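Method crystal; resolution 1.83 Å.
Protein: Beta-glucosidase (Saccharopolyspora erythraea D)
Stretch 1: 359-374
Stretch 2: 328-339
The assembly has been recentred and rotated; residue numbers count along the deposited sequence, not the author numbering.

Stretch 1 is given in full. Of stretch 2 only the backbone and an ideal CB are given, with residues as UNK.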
# COMPACT_ATOMS: atom_id res chain seq x y z
N GLY A 359 -12.75 32.86 -14.48
CA GLY A 359 -11.88 33.41 -13.45
C GLY A 359 -12.12 32.87 -12.06
O GLY A 359 -11.51 33.37 -11.11
N ARG A 360 -12.99 31.87 -11.92
CA ARG A 360 -13.22 31.26 -10.61
C ARG A 360 -12.07 30.34 -10.21
O ARG A 360 -11.82 30.17 -9.02
CB ARG A 360 -14.55 30.51 -10.64
CG ARG A 360 -15.72 31.41 -10.98
CD ARG A 360 -17.07 30.74 -10.78
NE ARG A 360 -17.30 29.61 -11.68
CZ ARG A 360 -18.06 29.68 -12.77
NH1 ARG A 360 -18.66 30.82 -13.10
NH2 ARG A 360 -18.23 28.61 -13.52
N VAL A 361 -11.36 29.77 -11.17
CA VAL A 361 -10.07 29.14 -10.95
C VAL A 361 -9.02 30.01 -11.63
O VAL A 361 -9.05 30.15 -12.85
CB VAL A 361 -10.03 27.70 -11.49
CG1 VAL A 361 -8.59 27.19 -11.51
CG2 VAL A 361 -10.93 26.78 -10.66
N PRO A 362 -8.09 30.60 -10.89
CA PRO A 362 -7.15 31.54 -11.51
C PRO A 362 -6.22 30.81 -12.46
O PRO A 362 -5.88 29.64 -12.27
CB PRO A 362 -6.37 32.12 -10.32
CG PRO A 362 -7.12 31.68 -9.09
CD PRO A 362 -7.85 30.43 -9.45
N ALA A 363 -5.81 31.54 -13.51
CA ALA A 363 -4.87 30.98 -14.48
C ALA A 363 -3.60 30.47 -13.82
O ALA A 363 -3.02 29.48 -14.28
CB ALA A 363 -4.54 32.04 -15.53
N GLU A 364 -3.14 31.13 -12.75
CA GLU A 364 -1.89 30.68 -12.13
C GLU A 364 -2.05 29.32 -11.46
O GLU A 364 -1.06 28.60 -11.30
CB GLU A 364 -1.40 31.71 -11.12
CG GLU A 364 -2.23 31.80 -9.86
CD GLU A 364 -1.54 32.60 -8.77
OE1 GLU A 364 -0.98 31.98 -7.83
OE2 GLU A 364 -1.55 33.84 -8.87
N ARG A 365 -3.28 28.95 -11.08
CA ARG A 365 -3.51 27.67 -10.43
C ARG A 365 -3.31 26.54 -11.43
O ARG A 365 -2.65 25.53 -11.11
CB ARG A 365 -4.92 27.67 -9.81
CG ARG A 365 -5.33 26.44 -8.95
CD ARG A 365 -4.53 26.25 -7.65
NE ARG A 365 -3.27 25.53 -7.83
CZ ARG A 365 -3.19 24.23 -8.09
NH1 ARG A 365 -4.29 23.49 -8.20
NH2 ARG A 365 -2.00 23.65 -8.26
N ILE A 366 -3.80 26.72 -12.65
CA ILE A 366 -3.56 25.74 -13.72
C ILE A 366 -2.08 25.66 -14.04
O ILE A 366 -1.54 24.57 -14.30
CB ILE A 366 -4.38 26.10 -14.97
CG1 ILE A 366 -5.88 26.19 -14.65
CG2 ILE A 366 -4.10 25.11 -16.11
CD1 ILE A 366 -6.47 24.94 -14.01
N ASP A 367 -1.39 26.81 -14.05
CA ASP A 367 0.03 26.81 -14.37
C ASP A 367 0.84 26.15 -13.26
O ASP A 367 1.81 25.43 -13.53
CB ASP A 367 0.53 28.23 -14.60
CG ASP A 367 0.12 28.80 -15.95
OD1 ASP A 367 -0.36 28.03 -16.81
OD2 ASP A 367 0.31 30.02 -16.16
N ASP A 368 0.47 26.39 -12.00
CA ASP A 368 1.14 25.73 -10.90
C ASP A 368 1.00 24.21 -11.01
O ASP A 368 1.97 23.47 -10.86
CB ASP A 368 0.60 26.23 -9.56
CG ASP A 368 1.06 25.41 -8.39
OD1 ASP A 368 2.27 25.43 -8.10
OD2 ASP A 368 0.22 24.75 -7.75
N ALA A 369 -0.22 23.73 -11.29
CA ALA A 369 -0.42 22.29 -11.41
C ALA A 369 0.40 21.73 -12.56
O ALA A 369 1.02 20.66 -12.43
CB ALA A 369 -1.91 21.98 -11.61
N ASN A 370 0.44 22.45 -13.68
CA ASN A 370 1.19 21.93 -14.82
C ASN A 370 2.69 21.96 -14.57
O ASN A 370 3.40 21.04 -14.95
CB ASN A 370 0.86 22.72 -16.07
CG ASN A 370 -0.28 22.11 -16.81
OD1 ASN A 370 -0.08 21.48 -17.85
ND2 ASN A 370 -1.48 22.24 -16.25
N ARG A 371 3.19 23.03 -13.94
CA ARG A 371 4.61 23.06 -13.63
C ARG A 371 5.00 21.87 -12.75
O ARG A 371 6.04 21.24 -12.97
CB ARG A 371 4.94 24.37 -12.93
CG ARG A 371 6.41 24.62 -12.70
CD ARG A 371 6.61 26.10 -12.39
NE ARG A 371 5.91 26.93 -13.36
CZ ARG A 371 4.90 27.76 -13.09
NH1 ARG A 371 4.45 27.91 -11.84
NH2 ARG A 371 4.36 28.46 -14.07
N ARG A 372 4.16 21.54 -11.78
CA ARG A 372 4.46 20.41 -10.89
C ARG A 372 4.39 19.08 -11.64
O ARG A 372 5.28 18.23 -11.48
CB ARG A 372 3.52 20.45 -9.69
CG ARG A 372 3.79 21.64 -8.78
CD ARG A 372 2.70 21.84 -7.76
NE ARG A 372 3.02 22.93 -6.85
CZ ARG A 372 3.64 22.78 -5.69
NH1 ARG A 372 4.00 21.56 -5.29
NH2 ARG A 372 3.89 23.84 -4.92
N ILE A 373 3.37 18.88 -12.47
CA ILE A 373 3.25 17.62 -13.21
C ILE A 373 4.38 17.48 -14.22
O ILE A 373 5.07 16.45 -14.27
CB ILE A 373 1.88 17.52 -13.91
CG1 ILE A 373 0.73 17.45 -12.92
CG2 ILE A 373 1.85 16.33 -14.88
CD1 ILE A 373 -0.60 17.95 -13.51
N LEU A 374 4.60 18.51 -15.04
CA LEU A 374 5.59 18.40 -16.10
C LEU A 374 7.00 18.25 -15.53
O LEU A 374 7.82 17.52 -16.09
CB LEU A 374 5.52 19.61 -17.03
CG LEU A 374 4.22 19.74 -17.82
CD1 LEU A 374 4.19 21.09 -18.54
CD2 LEU A 374 4.08 18.57 -18.80
N UNK A 328 -15.33 20.49 -8.86
CA UNK A 328 -14.12 20.79 -9.62
C UNK A 328 -13.46 22.06 -9.09
O UNK A 328 -12.28 22.07 -8.75
CB UNK A 328 -14.44 20.94 -11.11
N UNK A 329 -14.24 23.15 -9.01
CA UNK A 329 -13.70 24.42 -8.53
C UNK A 329 -13.09 24.29 -7.15
O UNK A 329 -11.95 24.72 -6.91
CB UNK A 329 -14.79 25.49 -8.51
N UNK A 330 -13.83 23.70 -6.21
CA UNK A 330 -13.36 23.64 -4.83
C UNK A 330 -12.05 22.87 -4.72
O UNK A 330 -11.15 23.25 -3.96
CB UNK A 330 -14.42 23.00 -3.94
N UNK A 331 -11.92 21.78 -5.48
CA UNK A 331 -10.76 20.92 -5.31
C UNK A 331 -9.54 21.47 -6.04
O UNK A 331 -8.42 21.42 -5.51
CB UNK A 331 -11.07 19.51 -5.81
N UNK A 332 -9.73 21.98 -7.26
CA UNK A 332 -8.61 22.64 -7.93
C UNK A 332 -8.11 23.82 -7.10
O UNK A 332 -6.90 24.01 -6.93
CB UNK A 332 -9.02 23.11 -9.33
N UNK A 333 -9.02 24.64 -6.57
CA UNK A 333 -8.57 25.79 -5.79
C UNK A 333 -8.00 25.39 -4.45
O UNK A 333 -7.25 26.17 -3.85
CB UNK A 333 -9.73 26.77 -5.58
N UNK A 334 -8.31 24.19 -3.96
CA UNK A 334 -7.64 23.72 -2.75
C UNK A 334 -6.15 23.49 -2.97
O UNK A 334 -5.40 23.41 -2.00
CB UNK A 334 -8.29 22.43 -2.26
N UNK A 335 -5.69 23.38 -4.23
CA UNK A 335 -4.29 23.19 -4.51
C UNK A 335 -3.92 21.83 -5.10
O UNK A 335 -2.73 21.58 -5.30
CB UNK A 335 -3.50 23.41 -3.22
N UNK A 336 -4.89 20.96 -5.39
CA UNK A 336 -4.58 19.67 -6.00
C UNK A 336 -4.18 19.86 -7.46
O UNK A 336 -4.78 20.67 -8.19
CB UNK A 336 -5.78 18.72 -5.89
N UNK A 337 -3.17 19.12 -7.91
CA UNK A 337 -2.60 19.30 -9.24
C UNK A 337 -3.16 18.35 -10.28
O UNK A 337 -3.33 18.74 -11.44
CB UNK A 337 -1.08 19.13 -9.17
N UNK A 338 -3.40 17.09 -9.91
CA UNK A 338 -3.84 16.07 -10.86
C UNK A 338 -5.03 15.34 -10.27
O UNK A 338 -5.07 15.07 -9.06
CB UNK A 338 -2.71 15.09 -11.19
N UNK A 339 -6.00 15.01 -11.11
CA UNK A 339 -7.27 14.49 -10.63
C UNK A 339 -7.49 13.08 -11.15
O UNK A 339 -7.56 12.86 -12.37
CB UNK A 339 -8.42 15.40 -11.05

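Position 328 has nothing of stretch 1 within 5.5 Å of its ideal CB, so the contact does not constrain it; it is Val328. At 329, CA-to-CB runs sideways and the ideal CB lies 4.6 Å from Val361 CG2 and 5.5 Å from Arg360 CB. A long chain could pass over the valine with its aliphatic part, while the nearby arginine would seem to favour an acid or a neutral group. The residue is Arg329: its CG sits 4.4 Å from Val361 CG2, and its NE comes 3.6 Å from Arg360 NE, a close approach of like charges with each NE hydrogen-bonded elsewhere in the structure.

Positions 330 and 331 have no neighbour in stretch 1 near the ideal CB, and many residues would fit; they are Ala330 and Ser331.

At 332 the ideal CB is 4.3 Å from Val361 CG2, an apolar setting that suits valine, isoleucine or leucine. Val332 (chi1 t) puts CG1 3.7 Å from Val361 CG1, and Val332 CG1 is 4.4 Å from Ile366 CD1. Val332 O accepts a hydrogen bond from Arg365 NH1 at 2.9 Å.

At 333 the ideal CB lies 5.3 Å from Arg360 O, a carbonyl that invites a donor carried farther out than a serine hydroxyl: asparagine or glutamine could be considered. Asn333 (chi1 m) answers with ND2 to Arg360 O, 2.9 Å and 162° at the hydrogen, while its OD1 lies 3.4 Å from Pro362 CD.

Position 334 points away and is Ala334. At 335, phi/psi of 112/4 would jam a CB against the preceding carbonyl O, which calls for glycine whatever stretch 1 offers. Gly335, with its positive phi, is the first residue after the helix to leave helical phi/psi, in a Schellman motif, and its C lies over one face of the Arg365 guanidinium, 3.5 Å from NH1.

Position 336 also points away, leaving the side chain free of stretch 1; it is Ile336, whose backbone O takes a second hydrogen bond from Arg365 NH1, at 2.9 Å.

The ideal CB at 337 is 3.8 Å from Ala369 CB and 4.7 Å from Arg365 NH2. The close helix backbone favours a short chain and the guanidinium an acceptor, so aspartate fits best, with asparagine possible. Asp337 (chi1 m) forms a salt bridge from OD1 to Arg365 NH2, 2.7 Å. Arg365 NH2 also bridges to Asp368 OD2 at 2.5 Å, placing the two carboxylates around one positive charge.

At 338 the ideal CB is 4.2 Å from Ile373 CD1, suiting an apolar chain such as leucine or methionine. Met338 extends through t, t, m to bring CE 3.9 Å from Ile373 CG2. Position 339 has no CB neighbour here; it is Phe339.

Stretch 2, residues 328-339: VRASVNAGIDMF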
# COMPACT_ATOMS: atom_id res chain seq x y z
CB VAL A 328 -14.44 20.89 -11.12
CG1 VAL A 328 -13.19 21.30 -11.91
CG2 VAL A 328 -15.00 19.57 -11.64
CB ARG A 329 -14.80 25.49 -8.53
CG ARG A 329 -14.39 26.85 -7.93
CD ARG A 329 -15.62 27.77 -7.78
NE ARG A 329 -16.59 27.49 -8.83
CZ ARG A 329 -17.82 27.05 -8.63
NH1 ARG A 329 -18.29 26.89 -7.39
NH2 ARG A 329 -18.60 26.78 -9.67
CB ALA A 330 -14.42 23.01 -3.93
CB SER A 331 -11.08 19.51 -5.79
OG SER A 331 -10.15 18.59 -5.25
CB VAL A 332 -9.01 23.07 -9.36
CG1 VAL A 332 -7.87 23.84 -10.01
CG2 VAL A 332 -9.38 21.85 -10.22
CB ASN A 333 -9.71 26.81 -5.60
CG ASN A 333 -9.96 27.64 -6.86
OD1 ASN A 333 -9.06 27.83 -7.67
ND2 ASN A 333 -11.18 28.13 -7.03
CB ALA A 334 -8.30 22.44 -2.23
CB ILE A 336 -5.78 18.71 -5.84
CG1 ILE A 336 -6.02 18.42 -4.36
CG2 ILE A 336 -5.55 17.39 -6.61
CD1 ILE A 336 -7.18 17.49 -4.09
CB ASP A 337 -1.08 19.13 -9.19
CG ASP A 337 -0.43 20.05 -8.20
OD1 ASP A 337 -0.70 21.27 -8.25
OD2 ASP A 337 0.34 19.56 -7.34
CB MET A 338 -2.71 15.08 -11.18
CG MET A 338 -3.13 13.95 -12.10
SD MET A 338 -1.73 12.98 -12.68
CE MET A 338 -1.11 14.03 -14.00
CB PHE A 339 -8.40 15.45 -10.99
CG PHE A 339 -8.28 16.73 -10.25
CD1 PHE A 339 -7.40 17.71 -10.69
CD2 PHE A 339 -8.93 16.90 -9.04
CE1 PHE A 339 -7.24 18.88 -9.96
CE2 PHE A 339 -8.78 18.06 -8.31
CZ PHE A 339 -7.93 19.04 -8.77
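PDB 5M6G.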